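Local coordinates for protein cytochrome cL (Hyphomicrobium denitrificans, PDB 2D0W) that carries electrons through a covalently bound heme and probably serves as the electron acceptor for methanol dehydrogenase in periplasmic methanol oxidation, at residues Gly46-Gly51 with Leu118-Arg123; Asp39-Val44 with Ala163-Ser168; Glu3-Thr8 with Lys31-Thr36. All coordinates share one frame; numbering follows the deposited sequence.

Contact 1: Gly46-Gly51 with Leu118-Arg123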
loop_
_atom_site.group_PDB
_atom_site.type_symbol
_atom_site.label_atom_id
_atom_site.label_comp_id
_atom_site.label_asym_id
_atom_site.label_seq_id
_atom_site.Cartn_x
_atom_site.Cartn_y
_atom_site.Cartn_z
ATOM N N GLY A 46 7.773 -4.860 10.535
ATOM C CA GLY A 46 7.161 -6.147 10.876
ATOM C C GLY A 46 6.036 -6.525 9.916
ATOM O O GLY A 46 5.759 -7.698 9.703
ATOM N N CYS A 47 5.414 -5.507 9.324
ATOM C CA CYS A 47 4.285 -5.681 8.401
ATOM C C CYS A 47 4.693 -5.958 6.947
ATOM O O CYS A 47 3.861 -6.331 6.121
ATOM C CB CYS A 47 3.424 -4.423 8.452
ATOM S SG CYS A 47 2.935 -4.073 10.135
ATOM N N LEU A 48 5.979 -5.764 6.649
ATOM C CA LEU A 48 6.486 -5.818 5.262
ATOM C C LEU A 48 6.497 -7.143 4.551
ATOM O O LEU A 48 6.017 -7.197 3.409
ATOM C CB LEU A 48 7.826 -5.075 5.096
ATOM C CG LEU A 48 7.758 -3.600 5.522
ATOM C CD1 LEU A 48 9.144 -3.001 5.534
ATOM C CD2 LEU A 48 6.760 -2.761 4.696
ATOM N N PRO A 49 7.033 -8.225 5.188
ATOM C CA PRO A 49 6.953 -9.543 4.524
ATOM C C PRO A 49 5.541 -9.931 4.069
ATOM O O PRO A 49 5.364 -10.460 2.974
ATOM C CB PRO A 49 7.508 -10.477 5.621
ATOM C CG PRO A 49 8.401 -9.639 6.502
ATOM C CD PRO A 49 7.740 -8.275 6.497
ATOM N N LYS A 50 4.558 -9.730 4.925
ATOM C CA LYS A 50 3.203 -10.020 4.520
ATOM C C LYS A 50 2.726 -9.130 3.337
ATOM O O LYS A 50 2.162 -9.651 2.350
ATOM C CB LYS A 50 2.232 -9.992 5.680
ATOM C CG LYS A 50 0.796 -10.269 5.232
ATOM C CD LYS A 50 0.518 -11.736 5.255
ATOM C CE LYS A 50 -0.794 -12.020 4.518
ATOM N NZ LYS A 50 -1.026 -13.478 4.373
ATOM N N GLY A 51 3.027 -7.838 3.389
ATOM C CA GLY A 51 2.696 -6.946 2.258
ATOM C C GLY A 51 3.342 -7.438 0.994
ATOM O O GLY A 51 2.691 -7.510 -0.040
ATOM N N LEU A 118 -0.262 -4.474 2.303
ATOM C CA LEU A 118 0.088 -4.314 0.877
ATOM C C LEU A 118 0.550 -2.879 0.601
ATOM O O LEU A 118 1.555 -2.652 -0.072
ATOM C CB LEU A 118 -1.135 -4.626 0.010
ATOM C CG LEU A 118 -1.032 -4.313 -1.490
ATOM C CD1 LEU A 118 0.207 -4.952 -2.129
ATOM C CD2 LEU A 118 -2.369 -4.726 -2.190
ATOM N N ILE A 119 -0.211 -1.911 1.083
ATOM C CA ILE A 119 0.124 -0.483 0.835
ATOM C C ILE A 119 1.499 -0.164 1.518
ATOM O O ILE A 119 2.353 0.504 0.942
ATOM C CB ILE A 119 -1.012 0.394 1.343
ATOM C CG1 ILE A 119 -2.216 0.310 0.399
ATOM C CG2 ILE A 119 -0.574 1.883 1.544
ATOM C CD1 ILE A 119 -3.557 0.923 0.949
ATOM N N ALA A 120 1.736 -0.678 2.718
ATOM C CA ALA A 120 3.033 -0.463 3.401
ATOM C C ALA A 120 4.160 -0.986 2.551
ATOM O O ALA A 120 5.233 -0.376 2.483
ATOM C CB ALA A 120 3.076 -1.146 4.777
ATOM N N TRP A 121 3.933 -2.122 1.892
ATOM C CA TRP A 121 4.977 -2.703 0.984
ATOM C C TRP A 121 5.206 -1.789 -0.196
ATOM O O TRP A 121 6.346 -1.561 -0.565
ATOM C CB TRP A 121 4.611 -4.099 0.435
ATOM C CG TRP A 121 5.658 -4.684 -0.493
ATOM C CD1 TRP A 121 5.513 -5.015 -1.828
ATOM C CD2 TRP A 121 7.001 -4.991 -0.155
ATOM N NE1 TRP A 121 6.693 -5.527 -2.324
ATOM C CE2 TRP A 121 7.623 -5.519 -1.314
ATOM C CE3 TRP A 121 7.752 -4.881 1.023
ATOM C CZ2 TRP A 121 8.977 -5.921 -1.328
ATOM C CZ3 TRP A 121 9.114 -5.277 0.998
ATOM C CH2 TRP A 121 9.692 -5.789 -0.174
ATOM N N ILE A 122 4.109 -1.347 -0.851
ATOM C CA ILE A 122 4.224 -0.411 -1.962
ATOM C C ILE A 122 5.014 0.849 -1.588
ATOM O O ILE A 122 5.859 1.304 -2.354
ATOM C CB ILE A 122 2.821 -0.052 -2.591
ATOM C CG1 ILE A 122 2.177 -1.314 -3.197
ATOM C CG2 ILE A 122 2.963 1.124 -3.599
ATOM C CD1 ILE A 122 0.660 -1.120 -3.513
ATOM N N ARG A 123 4.760 1.416 -0.413
ATOM C CA ARG A 123 5.556 2.574 0.045
ATOM C C ARG A 123 7.015 2.190 0.235
ATOM O O ARG A 123 7.928 2.989 -0.081
ATOM C CB ARG A 123 5.004 3.180 1.343
ATOM C CG ARG A 123 3.500 3.648 1.248
ATOM C CD ARG A 123 3.331 4.506 0.021
ATOM N NE ARG A 123 2.036 5.162 0.084
ATOM C CZ ARG A 123 1.454 5.815 -0.911
ATOM N NH1 ARG A 123 2.023 5.899 -2.084
ATOM N NH2 ARG A 123 0.272 6.372 -0.702
#

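Contact 2: Asp39-Val44 with Ala163-Ser168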
loop_
_atom_site.group_PDB
_atom_site.type_symbol
_atom_site.label_atom_id
_atom_site.label_comp_id
_atom_site.label_asym_id
_atom_site.label_seq_id
_atom_site.Cartn_x
_atom_site.Cartn_y
_atom_site.Cartn_z
ATOM N N ASP A 39 -2.488 5.065 6.869
ATOM C CA ASP A 39 -2.231 3.615 7.044
ATOM C C ASP A 39 -1.110 3.494 8.037
ATOM O O ASP A 39 0.039 3.817 7.687
ATOM C CB ASP A 39 -1.766 3.025 5.712
ATOM C CG ASP A 39 -1.386 1.554 5.799
ATOM O OD1 ASP A 39 -1.121 0.946 4.717
ATOM O OD2 ASP A 39 -1.368 0.956 6.908
ATOM N N PRO A 40 -1.416 3.036 9.269
ATOM C CA PRO A 40 -0.400 2.967 10.355
ATOM C C PRO A 40 0.624 1.849 10.250
ATOM O O PRO A 40 1.570 1.776 11.073
ATOM C CB PRO A 40 -1.238 2.795 11.606
ATOM C CG PRO A 40 -2.522 2.171 11.109
ATOM C CD PRO A 40 -2.746 2.583 9.720
ATOM N N TYR A 41 0.489 1.001 9.228
ATOM C CA TYR A 41 1.529 0.002 8.983
ATOM C C TYR A 41 2.687 0.513 8.150
ATOM O O TYR A 41 3.679 -0.201 7.939
ATOM C CB TYR A 41 0.946 -1.230 8.289
ATOM C CG TYR A 41 0.004 -2.077 9.111
ATOM C CD1 TYR A 41 0.123 -2.160 10.516
ATOM C CD2 TYR A 41 -0.977 -2.809 8.497
ATOM C CE1 TYR A 41 -0.725 -2.974 11.262
ATOM C CE2 TYR A 41 -1.845 -3.633 9.239
ATOM C CZ TYR A 41 -1.701 -3.720 10.626
ATOM O OH TYR A 41 -2.559 -4.528 11.357
ATOM N N VAL A 42 2.556 1.710 7.610
ATOM C CA VAL A 42 3.597 2.261 6.724
ATOM C C VAL A 42 4.914 2.341 7.486
ATOM O O VAL A 42 4.964 2.830 8.631
ATOM C CB VAL A 42 3.126 3.612 6.084
ATOM C CG1 VAL A 42 4.248 4.418 5.432
ATOM C CG2 VAL A 42 2.070 3.348 4.980
ATOM N N GLU A 43 5.957 1.795 6.873
ATOM C CA GLU A 43 7.301 1.764 7.452
ATOM C C GLU A 43 7.434 1.011 8.800
ATOM O O GLU A 43 8.402 1.227 9.548
ATOM C CB GLU A 43 7.927 3.184 7.478
ATOM C CG GLU A 43 8.461 3.680 6.129
ATOM C CD GLU A 43 9.346 2.649 5.419
ATOM O OE1 GLU A 43 10.528 2.483 5.800
ATOM O OE2 GLU A 43 8.860 1.992 4.462
ATOM N N VAL A 44 6.451 0.165 9.121
ATOM C CA VAL A 44 6.600 -0.789 10.231
ATOM C C VAL A 44 7.226 -2.035 9.617
ATOM O O VAL A 44 6.544 -2.789 8.886
ATOM C CB VAL A 44 5.238 -1.153 10.918
ATOM C CG1 VAL A 44 5.446 -2.142 12.077
ATOM C CG2 VAL A 44 4.472 0.075 11.377
ATOM N N ALA A 163 10.188 -9.346 13.346
ATOM C CA ALA A 163 9.558 -8.244 14.032
ATOM C C ALA A 163 8.045 -8.372 14.013
ATOM O O ALA A 163 7.456 -9.121 13.186
ATOM C CB ALA A 163 9.986 -6.921 13.404
ATOM N N GLN A 164 7.421 -7.632 14.923
ATOM C CA GLN A 164 5.976 -7.673 15.080
ATOM C C GLN A 164 5.343 -6.683 14.146
ATOM O O GLN A 164 5.844 -5.589 13.949
ATOM C CB GLN A 164 5.559 -7.317 16.506
ATOM C CG GLN A 164 6.142 -8.203 17.583
ATOM C CD GLN A 164 5.547 -7.887 18.954
ATOM O OE1 GLN A 164 5.129 -6.756 19.224
ATOM N NE2 GLN A 164 5.497 -8.893 19.820
ATOM N N CYS A 165 4.229 -7.074 13.568
ATOM C CA CYS A 165 3.440 -6.135 12.834
ATOM C C CYS A 165 2.397 -5.645 13.808
ATOM O O CYS A 165 1.476 -6.365 14.155
ATOM C CB CYS A 165 2.813 -6.786 11.621
ATOM S SG CYS A 165 1.753 -5.658 10.687
ATOM N N LYS A 166 2.599 -4.428 14.286
ATOM C CA LYS A 166 1.679 -3.758 15.211
ATOM C C LYS A 166 1.846 -2.283 14.922
ATOM O O LYS A 166 2.898 -1.875 14.448
ATOM C CB LYS A 166 2.052 -4.066 16.667
ATOM C CG LYS A 166 3.388 -3.436 17.125
ATOM C CD LYS A 166 3.957 -4.068 18.393
ATOM C CE LYS A 166 3.156 -3.659 19.653
ATOM N NZ LYS A 166 3.768 -4.175 20.931
ATOM N N ILE A 167 0.817 -1.492 15.180
ATOM C CA ILE A 167 0.901 -0.037 15.007
ATOM C C ILE A 167 1.593 0.594 16.225
ATOM O O ILE A 167 1.867 -0.095 17.209
ATOM C CB ILE A 167 -0.495 0.611 14.757
ATOM C CG1 ILE A 167 -1.353 0.589 16.029
ATOM C CG2 ILE A 167 -1.217 -0.100 13.595
ATOM C CD1 ILE A 167 -2.833 0.890 15.778
ATOM N N SER A 168 1.888 1.890 16.142
ATOM C CA SER A 168 2.434 2.646 17.279
ATOM C C SER A 168 1.294 3.271 18.085
ATOM O O SER A 168 0.931 4.435 17.914
ATOM C CB SER A 168 3.403 3.726 16.797
ATOM O OG SER A 168 2.734 4.614 15.912
HETATM O O HOH W 1 2.297 2.937 13.319
#

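Contact 3: Glu3-Thr8 with Lys31-Thr36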
loop_
_atom_site.group_PDB
_atom_site.type_symbol
_atom_site.label_atom_id
_atom_site.label_comp_id
_atom_site.label_asym_id
_atom_site.label_seq_id
_atom_site.Cartn_x
_atom_site.Cartn_y
_atom_site.Cartn_z
ATOM N N GLU A 3 -13.811 8.316 6.656
ATOM C CA GLU A 3 -13.542 8.629 5.265
ATOM C C GLU A 3 -14.697 8.183 4.383
ATOM O O GLU A 3 -15.401 7.223 4.677
ATOM C CB GLU A 3 -12.277 7.907 4.804
ATOM C CG GLU A 3 -11.012 8.269 5.564
ATOM C CD GLU A 3 -10.556 9.691 5.321
ATOM O OE1 GLU A 3 -10.003 10.271 6.254
ATOM O OE2 GLU A 3 -10.722 10.253 4.215
ATOM N N VAL A 4 -14.869 8.894 3.282
ATOM C CA VAL A 4 -15.717 8.441 2.202
ATOM C C VAL A 4 -14.786 8.033 1.050
ATOM O O VAL A 4 -13.960 8.822 0.625
ATOM C CB VAL A 4 -16.684 9.553 1.763
ATOM C CG1 VAL A 4 -17.462 9.106 0.536
ATOM C CG2 VAL A 4 -17.624 9.959 2.951
ATOM N N PHE A 5 -14.896 6.798 0.581
ATOM C CA PHE A 5 -13.983 6.329 -0.482
ATOM C C PHE A 5 -14.641 6.382 -1.841
ATOM O O PHE A 5 -15.815 6.037 -1.966
ATOM C CB PHE A 5 -13.477 4.931 -0.178
ATOM C CG PHE A 5 -12.754 4.836 1.140
ATOM C CD1 PHE A 5 -11.468 5.303 1.257
ATOM C CD2 PHE A 5 -13.400 4.321 2.283
ATOM C CE1 PHE A 5 -10.782 5.241 2.489
ATOM C CE2 PHE A 5 -12.744 4.235 3.497
ATOM C CZ PHE A 5 -11.438 4.710 3.617
ATOM N N ARG A 6 -13.889 6.858 -2.837
ATOM C CA ARG A 6 -14.392 7.062 -4.202
ATOM C C ARG A 6 -13.474 6.458 -5.247
ATOM O O ARG A 6 -12.239 6.462 -5.120
ATOM C CB ARG A 6 -14.640 8.562 -4.501
ATOM C CG ARG A 6 -15.693 9.232 -3.603
ATOM C CD ARG A 6 -16.411 10.410 -4.274
ATOM N NE ARG A 6 -17.664 10.752 -3.587
ATOM C CZ ARG A 6 -18.859 10.236 -3.878
ATOM N NH1 ARG A 6 -18.991 9.348 -4.855
ATOM N NH2 ARG A 6 -19.936 10.607 -3.189
ATOM N N ASN A 7 -14.077 6.011 -6.327
ATOM C CA ASN A 7 -13.304 5.527 -7.440
ATOM C C ASN A 7 -12.320 6.592 -7.998
ATOM O O ASN A 7 -12.718 7.697 -8.366
ATOM C CB ASN A 7 -14.263 4.999 -8.517
ATOM C CG ASN A 7 -13.542 4.269 -9.628
ATOM O OD1 ASN A 7 -13.621 3.066 -9.700
ATOM N ND2 ASN A 7 -12.833 4.992 -10.486
ATOM N N THR A 8 -11.037 6.225 -8.034
ATOM C CA THR A 8 -9.948 7.046 -8.598
ATOM C C THR A 8 -10.276 7.725 -9.943
ATOM O O THR A 8 -10.060 8.955 -10.112
ATOM C CB THR A 8 -8.655 6.217 -8.661
ATOM O OG1 THR A 8 -8.225 5.996 -7.322
ATOM C CG2 THR A 8 -7.538 6.944 -9.324
ATOM N N LYS A 31 -9.220 0.255 11.917
ATOM C CA LYS A 31 -10.127 1.198 12.537
ATOM C C LYS A 31 -9.576 2.592 12.404
ATOM O O LYS A 31 -10.315 3.501 12.063
ATOM C CB LYS A 31 -10.479 0.799 13.971
ATOM C CG LYS A 31 -11.431 -0.401 13.974
ATOM C CD LYS A 31 -11.669 -1.012 15.348
ATOM C CE LYS A 31 -12.962 -0.482 15.950
ATOM N NZ LYS A 31 -13.391 -1.248 17.177
ATOM N N GLN A 32 -8.266 2.763 12.592
ATOM C CA GLN A 32 -7.686 4.102 12.390
ATOM C C GLN A 32 -7.745 4.536 10.932
ATOM O O GLN A 32 -8.071 5.714 10.623
ATOM C CB GLN A 32 -6.244 4.209 12.892
ATOM C CG GLN A 32 -5.647 5.576 12.582
ATOM C CD GLN A 32 -4.129 5.563 12.421
ATOM O OE1 GLN A 32 -3.420 5.063 13.283
ATOM N NE2 GLN A 32 -3.629 6.133 11.308
ATOM N N PHE A 33 -7.414 3.604 10.034
ATOM C CA PHE A 33 -7.469 3.929 8.588
ATOM C C PHE A 33 -8.878 4.327 8.139
ATOM O O PHE A 33 -9.021 5.300 7.400
ATOM C CB PHE A 33 -6.857 2.828 7.672
ATOM C CG PHE A 33 -6.921 3.183 6.208
ATOM C CD1 PHE A 33 -5.948 3.990 5.631
ATOM C CD2 PHE A 33 -8.027 2.786 5.433
ATOM C CE1 PHE A 33 -6.058 4.394 4.296
ATOM C CE2 PHE A 33 -8.161 3.177 4.100
ATOM C CZ PHE A 33 -7.201 3.952 3.533
ATOM N N MET A 34 -9.918 3.620 8.601
ATOM C CA MET A 34 -11.294 3.953 8.147
ATOM C C MET A 34 -11.776 5.329 8.619
ATOM O O MET A 34 -12.627 5.956 7.970
ATOM C CB MET A 34 -12.297 2.873 8.533
ATOM C CG MET A 34 -11.991 1.532 7.901
ATOM S SD MET A 34 -12.147 1.619 6.100
ATOM C CE MET A 34 -10.710 0.718 5.565
ATOM N N GLN A 35 -11.206 5.782 9.731
ATOM C CA GLN A 35 -11.458 7.096 10.314
ATOM C C GLN A 35 -10.603 8.229 9.730
ATOM O O GLN A 35 -11.106 9.315 9.454
ATOM C CB GLN A 35 -11.178 7.033 11.817
ATOM C CG GLN A 35 -11.064 8.421 12.495
ATOM C CD GLN A 35 -10.860 8.310 13.997
ATOM O OE1 GLN A 35 -11.751 8.640 14.778
ATOM N NE2 GLN A 35 -9.705 7.806 14.400
ATOM N N THR A 36 -9.319 7.941 9.565
ATOM C CA THR A 36 -8.252 8.915 9.281
ATOM C C THR A 36 -7.777 8.956 7.824
ATOM O O THR A 36 -7.331 10.001 7.347
ATOM C CB THR A 36 -7.039 8.584 10.206
ATOM O OG1 THR A 36 -7.366 8.984 11.537
ATOM C CG2 THR A 36 -5.774 9.319 9.831
HETATM O O HOH W 2 -14.419 5.076 6.616
#

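Contact 1: Gly46-Gly51 with Leu118-Arg123
Gly51 and Trp121 meet at the point where the two helices press together, with CB of Trp121 only 3.6 Å from the carbonyl carbon C of Gly51. A side chain on Gly51 would have to point at helix 112-124, and a CB built there would come 2.9 Å from Trp121 CB, a clash. The absence of that atom is what lets the backbones close to 4.0 Å between CA of Gly51 and CA of Leu118. No hydrogen bond bridges the segments, so the contact rests on shape. Trp121 holds CG anti to its backbone N (chi1 180°), which brings the indole alongside 48-51. Its CE3 approaches the carbonyl O of Leu48 obliquely at 3.8 Å and also touches Leu48 CB. From the same leucine, CD2 reaches over to Ala120, 4.0 Å from its CB, and lies against the carbonyl O of that residue; CG of Leu48 stands beside its own backbone N (chi1 -57°). This glycine-and-aromatic meeting of the first and last core helices is the hallmark of the class I cytochrome c fold, in which helix 48-58 runs on to the covalent heme attachment at Cys59 and Cys62. Leu118, whose CB points away from 46-51, has CD1 4.1 Å from Gly51 O and touches the heme, as does Ile122. Further out, the indole of Trp121 also meets the inclined rings of Trp152, Tyr55 and Phe147. Backbone bonds fix both sides: Gly51 N donates to Cys47 O at 3.2 Å, and Ile122 N to Leu118 O at 3.0 Å. Beyond them, the disulfide from Cys47 to Cys165 joins segment 46-51 to the C-terminal tail, while Arg123 makes a salt bridge with Asp88.

Contact 2: Asp39-Val44 with Ala163-Ser168
Tyr41 leaves the backbone with CG beside its own N (chi1 -68°), which swings the ring from CB toward the C-terminal tail. CD1 is the first ring atom to meet it, lying 3.9 Å from both Cys165 SG and Ile167 CG2. CE1 is closer still to each of them, and CZ comes 4.0 Å from the sulfur. SG therefore sits over one face of the ring, 3.9 Å from the centroid and 18° off the normal, whereas the isoleucine methyl arrives obliquely. At the tip, OH is hydrogen-bonded to Asp113 OD1. An alanine here would remove the ring face under the sulfur and the hydroxyl that meets Asp113, and would probably loosen the seating of the tail on this loop. Alongside, Pro40 CB packs on Ile167 CG2 at 3.5 Å, and Val44 CG1 rests on the carbonyl O of Lys166. The loop is shaped by two overlapping beta turns, type I from Asp39 to Val42 and type II from Tyr41 to Val44, and by an Asx turn in which Tyr41 N donates to Asp39 OD2. Water 1 donates to Pro40 O and accepts from Ser168 N. With no direct hydrogen bond across, the tail is held by a sulfur-aromatic contact, methyl packing, this single water bridge and the covalent Cys47-Cys165 link.

Contact 3: Glu3-Thr8 with Lys31-Thr36
Backbone joins backbone once, Glu3 N donating to Met34 O over 2.9 Å in the carbonyl plane, with an N-H...O angle of 156°. The extended N-terminal segment thus docks on the last turn of helix 28-36, through a bond flanked by a Met-aromatic contact. Met34 O takes a second donor, water 2, which also donates to Glu3 O. Phe5, its CG beside the backbone N (chi1 -58°), points its ring at the helix. CZ touches Phe33 CE2 at 3.6 Å, but the near-parallel planes (11°) are slid so far apart, with 5.8 Å between the ring centroids, that they barely overlap. Met34 starts with CB directed away from 3-8, then bends at chi2 and chi3, so that SD approaches CE2 of Phe5 obliquely at 3.7 Å. Phe92, from helix 88-97, meets both phenylalanine rings at an incline and joins them in one apolar cluster. Glu3 bends at chi2, bringing OE1 within 2.9 Å of Thr36 O; both are acceptors, and the repulsion is probably offset by Lys89, which forms a salt bridge with OE2. Past its sulfur, Met34 sets its CE methyl at the edge of the Phe33 ring, in the ring plane.

Overall arrangement
Contact 3 closes first along the chain, within the N-terminal part; contact 1 follows, nested inside the long loop that contact 2 closes between residues 39-44 and the C-terminal tail. Contacts 1 and 2 have centres about 9 Å apart and share a covalent joint, the Cys47-Cys165 disulfide, with Ala120 CB also packed on Tyr41 O. Contact 3 lies about 18 Å from contact 2 and 19 Å from contact 1, centre to centre, yet contacts 2 and 3 touch where Pro40 CB packs on Gln32 OE1, the loop following helix 28-36 closely. In this strandless fold the disulfide joins the C-terminal tail to the heme-bearing core of contact 1, while the N-terminal segment packs on helix 28-36 without touching contact 1.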